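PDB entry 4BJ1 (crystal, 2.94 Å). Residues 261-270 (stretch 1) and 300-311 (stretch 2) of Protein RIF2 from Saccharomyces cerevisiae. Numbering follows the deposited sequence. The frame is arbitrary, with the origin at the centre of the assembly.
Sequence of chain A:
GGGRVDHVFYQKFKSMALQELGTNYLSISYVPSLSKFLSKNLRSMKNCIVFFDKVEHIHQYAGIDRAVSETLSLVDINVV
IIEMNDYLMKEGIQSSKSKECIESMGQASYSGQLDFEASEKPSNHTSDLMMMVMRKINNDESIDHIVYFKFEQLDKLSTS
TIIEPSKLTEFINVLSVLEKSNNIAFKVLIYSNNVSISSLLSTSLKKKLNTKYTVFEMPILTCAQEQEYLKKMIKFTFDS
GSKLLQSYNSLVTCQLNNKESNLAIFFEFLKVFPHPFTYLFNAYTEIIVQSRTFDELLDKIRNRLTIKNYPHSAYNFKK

Stretch 1 261-270: SNLAIFFEFL
Stretch 2 (300-311) KIRNRLTIKNYP

Residues 262-270 of stretch 1 form a helix that continues later in the chain. Its phi/psi values lie near -62/-42, with psi rising to -23 at Leu270. Ser261, at -92/159, is the N-cap; its OG, with chi1 p, accepts from Ala264 N at 3.2 Å. Stretch 2 enters in a helix that begins earlier in the chain. Its phi/psi is near -69/-44 at Lys300 to Arg302, then -120/-27 at Asn303 and -103/-20 at Arg304. A wider pi-type turn spans 300-304, and Leu305 N donates to Lys300 O at 2.8 Å. The chain then extends through Leu305 (-74/104) and Thr306 (-140/165). It turns back at Ile307 to Asn309, where Tyr310 N donates to Thr306 O at 3.0 Å. Asn309 ND2 also holds Arg304 O at 2.9 Å. Tyr310 (-135/141) precedes a cis peptide bond to Pro311.

The helix axes cross at 79° and approach to 8.6 Å. CA of Asn262 lies 5.9 Å from CA of Leu305, CA of Leu263 6.5 Å from CA of Ile301, and CA of Phe266 5.9 Å from CA of Thr306.

The CA-to-CB bond of Asn262 points toward stretch 2, and its amide (chi1 m, chi2 49°) lies among backbone carbonyls. Asn262 ND2 makes a weak hydrogen bond to Leu305 O at 3.3 Å and lies 3.0 Å from Asn303 O. Asn262 OD1 is 3.3 Å from Arg302 O; both are acceptors, so no bond forms.

Leu263 (t, p) places CD2 3.7 Å from Ile301 CG2 and CD1 3.6 Å from Leu305 CD2. Ile301 is m, t; Leu305 is t, p. Leu305 CG lies over one face of the Phe266 ring (t, chi2 -90°), 4.0 Å from Phe266 CD2. Thr306 O and Tyr310 O lie at the ring edge, each 3.8 Å from Phe266 CE2. Ile307 (p, t) reaches Phe266 and Phe269: Ile307 CG2 is 3.7 Å from Phe266 CD2 and 3.4 Å from Phe269 CD2. Ile307 CD1 sits over the Phe269 ring (t, chi2 80°), 3.9 Å from the centroid, a CH-pi contact.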

ATOM      1  N   SER A 261      13.464  -1.688  27.159  1.00 90.85           N
ATOM      2  CA  SER A 261      12.060  -1.639  26.755  1.00 86.47           C
ATOM      3  C   SER A 261      11.624  -2.889  25.992  1.00 90.78           C
ATOM      4  O   SER A 261      12.470  -3.592  25.421  1.00 90.80           O
ATOM      5  CB  SER A 261      11.771  -0.383  25.941  1.00 83.34           C
ATOM      6  OG  SER A 261      12.371  -0.485  24.668  1.00 78.96           O
ATOM      7  N   ASN A 262      10.293  -3.141  25.962  1.00 85.57           N
ATOM      8  CA  ASN A 262       9.688  -4.266  25.253  1.00 82.97           C
ATOM      9  C   ASN A 262      10.140  -4.252  23.799  1.00 85.03           C
ATOM     10  O   ASN A 262      10.642  -5.274  23.314  1.00 84.98           O
ATOM     11  CB  ASN A 262       8.169  -4.181  25.327  1.00 81.09           C
ATOM     12  CG  ASN A 262       7.588  -4.622  26.634  1.00107.67           C
ATOM     13  OD1 ASN A 262       8.018  -4.215  27.705  1.00109.16           O
ATOM     14  ND2 ASN A 262       6.558  -5.432  26.569  1.00102.26           N
ATOM     15  N   LEU A 263      10.032  -3.067  23.133  1.00 78.93           N
ATOM     16  CA  LEU A 263      10.427  -2.886  21.737  1.00 76.35           C
ATOM     17  C   LEU A 263      11.916  -3.144  21.495  1.00 83.64           C
ATOM     18  O   LEU A 263      12.246  -3.894  20.569  1.00 83.48           O
ATOM     19  CB  LEU A 263       9.995  -1.506  21.231  1.00 74.50           C
ATOM     20  CG  LEU A 263       9.887  -1.267  19.719  1.00 74.38           C
ATOM     21  CD1 LEU A 263       9.100  -2.367  19.016  1.00 71.13           C
ATOM     22  CD2 LEU A 263       9.269   0.091  19.442  1.00 73.50           C
ATOM     23  N   ALA A 264      12.803  -2.582  22.354  1.00 82.70           N
ATOM     24  CA  ALA A 264      14.260  -2.775  22.260  1.00 84.53           C
ATOM     25  C   ALA A 264      14.653  -4.236  22.469  1.00 91.25           C
ATOM     26  O   ALA A 264      15.452  -4.770  21.693  1.00 91.89           O
ATOM     27  CB  ALA A 264      14.979  -1.892  23.251  1.00 88.06           C
ATOM     28  N   ILE A 265      14.067  -4.884  23.500  1.00 88.60           N
ATOM     29  CA  ILE A 265      14.287  -6.297  23.848  1.00 89.04           C
ATOM     30  C   ILE A 265      13.795  -7.182  22.691  1.00 90.08           C
ATOM     31  O   ILE A 265      14.462  -8.156  22.338  1.00 91.01           O
ATOM     32  CB  ILE A 265      13.581  -6.618  25.205  1.00 92.54           C
ATOM     33  CG1 ILE A 265      14.398  -6.092  26.396  1.00 95.19           C
ATOM     34  CG2 ILE A 265      13.249  -8.098  25.368  1.00 93.81           C
ATOM     35  CD1 ILE A 265      13.588  -5.784  27.575  1.00 95.17           C
ATOM     36  N   PHE A 266      12.644  -6.813  22.085  1.00 82.86           N
ATOM     37  CA  PHE A 266      12.060  -7.541  20.967  1.00 79.80           C
ATOM     38  C   PHE A 266      13.041  -7.531  19.817  1.00 82.72           C
ATOM     39  O   PHE A 266      13.292  -8.581  19.232  1.00 82.19           O
ATOM     40  CB  PHE A 266      10.709  -6.929  20.550  1.00 78.69           C
ATOM     41  CG  PHE A 266       9.936  -7.760  19.548  1.00 78.43           C
ATOM     42  CD1 PHE A 266      10.118  -7.580  18.179  1.00 78.68           C
ATOM     43  CD2 PHE A 266       9.009  -8.707  19.975  1.00 81.10           C
ATOM     44  CE1 PHE A 266       9.428  -8.367  17.257  1.00 77.97           C
ATOM     45  CE2 PHE A 266       8.292  -9.476  19.047  1.00 82.07           C
ATOM     46  CZ  PHE A 266       8.509  -9.298  17.694  1.00 77.92           C
ATOM     47  N   PHE A 267      13.637  -6.355  19.533  1.00 79.29           N
ATOM     48  CA  PHE A 267      14.600  -6.165  18.453  1.00 78.96           C
ATOM     49  C   PHE A 267      15.892  -6.941  18.677  1.00 86.91           C
ATOM     50  O   PHE A 267      16.470  -7.422  17.699  1.00 87.66           O
ATOM     51  CB  PHE A 267      14.848  -4.669  18.197  1.00 80.58           C
ATOM     52  CG  PHE A 267      13.945  -4.074  17.133  1.00 79.14           C
ATOM     53  CD1 PHE A 267      12.568  -3.985  17.329  1.00 79.77           C
ATOM     54  CD2 PHE A 267      14.471  -3.622  15.926  1.00 79.90           C
ATOM     55  CE1 PHE A 267      11.736  -3.478  16.329  1.00 77.53           C
ATOM     56  CE2 PHE A 267      13.641  -3.106  14.935  1.00 79.23           C
ATOM     57  CZ  PHE A 267      12.280  -3.038  15.145  1.00 75.69           C
ATOM     58  N   GLU A 268      16.326  -7.114  19.954  1.00 85.49           N
ATOM     59  CA  GLU A 268      17.523  -7.893  20.276  1.00 88.75           C
ATOM     60  C   GLU A 268      17.304  -9.331  19.814  1.00 94.23           C
ATOM     61  O   GLU A 268      18.212  -9.910  19.222  1.00 97.60           O
ATOM     62  CB  GLU A 268      17.888  -7.826  21.770  1.00 93.31           C
ATOM     63  N   PHE A 269      16.082  -9.877  19.997  1.00 87.50           N
ATOM     64  CA  PHE A 269      15.741 -11.220  19.524  1.00 86.63           C
ATOM     65  C   PHE A 269      15.816 -11.288  17.993  1.00 87.04           C
ATOM     66  O   PHE A 269      16.311 -12.278  17.466  1.00 87.84           O
ATOM     67  CB  PHE A 269      14.350 -11.654  20.033  1.00 87.56           C
ATOM     68  CG  PHE A 269      13.761 -12.896  19.388  1.00 88.94           C
ATOM     69  CD1 PHE A 269      14.165 -14.169  19.787  1.00 95.15           C
ATOM     70  CD2 PHE A 269      12.807 -12.792  18.379  1.00 87.48           C
ATOM     71  CE1 PHE A 269      13.621 -15.313  19.193  1.00 95.37           C
ATOM     72  CE2 PHE A 269      12.252 -13.936  17.803  1.00 89.99           C
ATOM     73  CZ  PHE A 269      12.669 -15.187  18.211  1.00 91.02           C
ATOM     74  N   LEU A 270      15.327 -10.239  17.275  1.00 79.70           N
ATOM     75  CA  LEU A 270      15.358 -10.189  15.798  1.00 75.72           C
ATOM     76  C   LEU A 270      16.817 -10.291  15.237  1.00 83.13           C
ATOM     77  O   LEU A 270      16.999 -10.767  14.104  1.00 82.53           O
ATOM     78  CB  LEU A 270      14.582  -8.977  15.212  1.00 71.12           C
ATOM     79  CG  LEU A 270      13.084  -8.817  15.578  1.00 71.35           C
ATOM     80  CD1 LEU A 270      12.560  -7.485  15.136  1.00 68.62           C
ATOM     81  CD2 LEU A 270      12.207  -9.890  14.947  1.00 70.39           C
ATOM     82  N   LYS A 300       0.364  -1.228  23.707  1.00 74.81           N
ATOM     83  CA  LYS A 300       0.873  -2.507  23.231  1.00 72.41           C
ATOM     84  C   LYS A 300       2.347  -2.423  22.882  1.00 77.86           C
ATOM     85  O   LYS A 300       3.114  -3.273  23.328  1.00 79.09           O
ATOM     86  CB  LYS A 300       0.028  -3.025  22.078  1.00 70.88           C
ATOM     87  CG  LYS A 300      -1.369  -3.373  22.555  1.00 77.14           C
ATOM     88  CD  LYS A 300      -2.199  -4.011  21.486  1.00 85.03           C
ATOM     89  CE  LYS A 300      -3.621  -4.191  21.937  1.00 94.88           C
ATOM     90  NZ  LYS A 300      -4.408  -4.922  20.917  1.00108.99           N
ATOM     91  N   ILE A 301       2.769  -1.345  22.189  1.00 74.38           N
ATOM     92  CA  ILE A 301       4.179  -1.106  21.823  1.00 74.66           C
ATOM     93  C   ILE A 301       5.079  -0.954  23.094  1.00 80.93           C
ATOM     94  O   ILE A 301       6.189  -1.508  23.181  1.00 81.18           O
ATOM     95  CB  ILE A 301       4.271   0.109  20.849  1.00 76.86           C
ATOM     96  CG1 ILE A 301       3.403  -0.136  19.581  1.00 74.56           C
ATOM     97  CG2 ILE A 301       5.719   0.418  20.467  1.00 78.93           C
ATOM     98  CD1 ILE A 301       3.199   1.052  18.663  1.00 79.95           C
ATOM     99  N   ARG A 302       4.552  -0.243  24.086  1.00 78.84           N
ATOM    100  CA  ARG A 302       5.232   0.037  25.341  1.00 81.32           C
ATOM    101  C   ARG A 302       5.261  -1.187  26.285  1.00 87.90           C
ATOM    102  O   ARG A 302       6.324  -1.534  26.823  1.00 89.34           O
ATOM    103  CB  ARG A 302       4.534   1.241  26.010  1.00 80.84           C
ATOM    104  CG  ARG A 302       5.429   2.221  26.790  1.00 98.07           C
ATOM    105  CD  ARG A 302       4.831   3.632  26.935  1.00108.31           C
ATOM    106  NE  ARG A 302       3.363   3.626  26.838  1.00118.20           N
ATOM    107  CZ  ARG A 302       2.623   4.608  26.329  1.00128.14           C
ATOM    108  NH1 ARG A 302       3.195   5.726  25.892  1.00110.65           N
ATOM    109  NH2 ARG A 302       1.302   4.484  26.262  1.00111.08           N
ATOM    110  N   ASN A 303       4.102  -1.864  26.436  1.00 84.49           N
ATOM    111  CA  ASN A 303       3.882  -2.895  27.440  1.00 86.41           C
ATOM    112  C   ASN A 303       3.521  -4.312  26.978  1.00 91.25           C
ATOM    113  O   ASN A 303       3.792  -5.248  27.729  1.00 93.37           O
ATOM    114  CB  ASN A 303       2.779  -2.413  28.407  1.00 86.63           C
ATOM    115  CG  ASN A 303       2.897  -0.961  28.836  1.00106.27           C
ATOM    116  OD1 ASN A 303       3.940  -0.501  29.320  1.00105.17           O
ATOM    117  ND2 ASN A 303       1.828  -0.199  28.652  1.00 93.37           N
ATOM    118  N   ARG A 304       2.893  -4.494  25.820  1.00 86.35           N
ATOM    119  CA  ARG A 304       2.463  -5.842  25.440  1.00 86.24           C
ATOM    120  C   ARG A 304       3.325  -6.564  24.403  1.00 89.45           C
ATOM    121  O   ARG A 304       3.207  -7.786  24.329  1.00 91.11           O
ATOM    122  CB  ARG A 304       0.997  -5.836  24.970  1.00 88.27           C
ATOM    123  CG  ARG A 304      -0.028  -5.556  26.070  1.00107.47           C
ATOM    124  CD  ARG A 304      -1.282  -6.407  25.918  1.00125.22           C
ATOM    125  NE  ARG A 304      -1.048  -7.818  26.263  1.00139.27           N
ATOM    126  CZ  ARG A 304      -0.997  -8.822  25.386  1.00144.79           C
ATOM    127  NH1 ARG A 304      -1.171  -8.592  24.089  1.00126.52           N
ATOM    128  NH2 ARG A 304      -0.785 -10.064  25.803  1.00122.74           N
ATOM    129  N   LEU A 305       4.152  -5.856  23.594  1.00 84.32           N
ATOM    130  CA  LEU A 305       4.982  -6.481  22.538  1.00 82.99           C
ATOM    131  C   LEU A 305       6.169  -7.232  23.101  1.00 91.76           C
ATOM    132  O   LEU A 305       7.142  -6.616  23.519  1.00 94.35           O
ATOM    133  CB  LEU A 305       5.453  -5.447  21.496  1.00 80.91           C
ATOM    134  CG  LEU A 305       6.120  -5.952  20.200  1.00 83.73           C
ATOM    135  CD1 LEU A 305       5.190  -6.857  19.395  1.00 83.07           C
ATOM    136  CD2 LEU A 305       6.491  -4.797  19.307  1.00 81.78           C
ATOM    137  N   THR A 306       6.080  -8.567  23.127  1.00 88.96           N
ATOM    138  CA  THR A 306       7.135  -9.473  23.587  1.00 90.69           C
ATOM    139  C   THR A 306       7.163 -10.665  22.653  1.00 93.07           C
ATOM    140  O   THR A 306       6.213 -10.862  21.903  1.00 90.18           O
ATOM    141  CB  THR A 306       6.919  -9.919  25.033  1.00102.19           C
ATOM    142  OG1 THR A 306       5.602 -10.430  25.200  1.00 98.79           O
ATOM    143  CG2 THR A 306       7.201  -8.827  26.038  1.00105.15           C
ATOM    144  N   ILE A 307       8.240 -11.470  22.685  1.00 92.02           N
ATOM    145  CA  ILE A 307       8.312 -12.643  21.807  1.00 91.16           C
ATOM    146  C   ILE A 307       7.393 -13.743  22.342  1.00 96.35           C
ATOM    147  O   ILE A 307       6.907 -14.561  21.565  1.00 96.23           O
ATOM    148  CB  ILE A 307       9.748 -13.117  21.478  1.00 95.40           C
ATOM    149  CG1 ILE A 307      10.467 -13.680  22.700  1.00 99.04           C
ATOM    150  CG2 ILE A 307      10.544 -11.993  20.809  1.00 94.41           C
ATOM    151  CD1 ILE A 307      11.591 -14.549  22.351  1.00106.45           C
ATOM    152  N   LYS A 308       7.085 -13.692  23.651  1.00 94.04           N
ATOM    153  CA  LYS A 308       6.161 -14.605  24.318  1.00 94.88           C
ATOM    154  C   LYS A 308       4.688 -14.252  24.008  1.00 97.22           C
ATOM    155  O   LYS A 308       3.817 -15.090  24.237  1.00 98.10           O
ATOM    156  CB  LYS A 308       6.429 -14.639  25.833  1.00 99.26           C
ATOM    157  N   ASN A 309       4.406 -13.044  23.455  1.00 91.85           N
ATOM    158  CA  ASN A 309       3.030 -12.611  23.144  1.00 90.45           C
ATOM    159  C   ASN A 309       2.690 -12.470  21.669  1.00 93.15           C
ATOM    160  O   ASN A 309       1.526 -12.655  21.319  1.00 92.98           O
ATOM    161  CB  ASN A 309       2.663 -11.278  23.842  1.00 88.97           C
ATOM    162  CG  ASN A 309       2.532 -11.289  25.351  1.00101.42           C
ATOM    163  OD1 ASN A 309       2.479 -12.336  26.024  1.00 86.94           O
ATOM    164  ND2 ASN A 309       2.490 -10.088  25.917  1.00 93.56           N
ATOM    165  N   TYR A 310       3.660 -12.076  20.824  1.00 88.55           N
ATOM    166  CA  TYR A 310       3.426 -11.786  19.411  1.00 85.92           C
ATOM    167  C   TYR A 310       4.448 -12.359  18.441  1.00 90.68           C
ATOM    168  O   TYR A 310       5.648 -12.242  18.689  1.00 92.83           O
ATOM    169  CB  TYR A 310       3.395 -10.262  19.210  1.00 85.73           C
ATOM    170  CG  TYR A 310       2.164  -9.594  19.771  1.00 87.13           C
ATOM    171  CD1 TYR A 310       0.988  -9.524  19.031  1.00 87.27           C
ATOM    172  CD2 TYR A 310       2.176  -9.015  21.036  1.00 89.61           C
ATOM    173  CE1 TYR A 310      -0.152  -8.916  19.544  1.00 88.18           C
ATOM    174  CE2 TYR A 310       1.041  -8.391  21.557  1.00 90.67           C
ATOM    175  CZ  TYR A 310      -0.122  -8.345  20.805  1.00 95.43           C
ATOM    176  OH  TYR A 310      -1.242  -7.723  21.292  1.00 96.67           O
ATOM    177  N   PRO A 311       4.030 -12.862  17.260  1.00 85.74           N
ATOM    178  CA  PRO A 311       2.655 -13.097  16.776  1.00 85.23           C
ATOM    179  C   PRO A 311       1.963 -14.262  17.525  1.00 95.91           C
ATOM    180  O   PRO A 311       2.571 -14.856  18.409  1.00 99.48           O
ATOM    181  CB  PRO A 311       2.880 -13.440  15.285  1.00 84.96           C
ATOM    182  CG  PRO A 311       4.334 -13.168  14.990  1.00 87.84           C
ATOM    183  CD  PRO A 311       5.015 -13.359  16.283  1.00 85.92           C
TER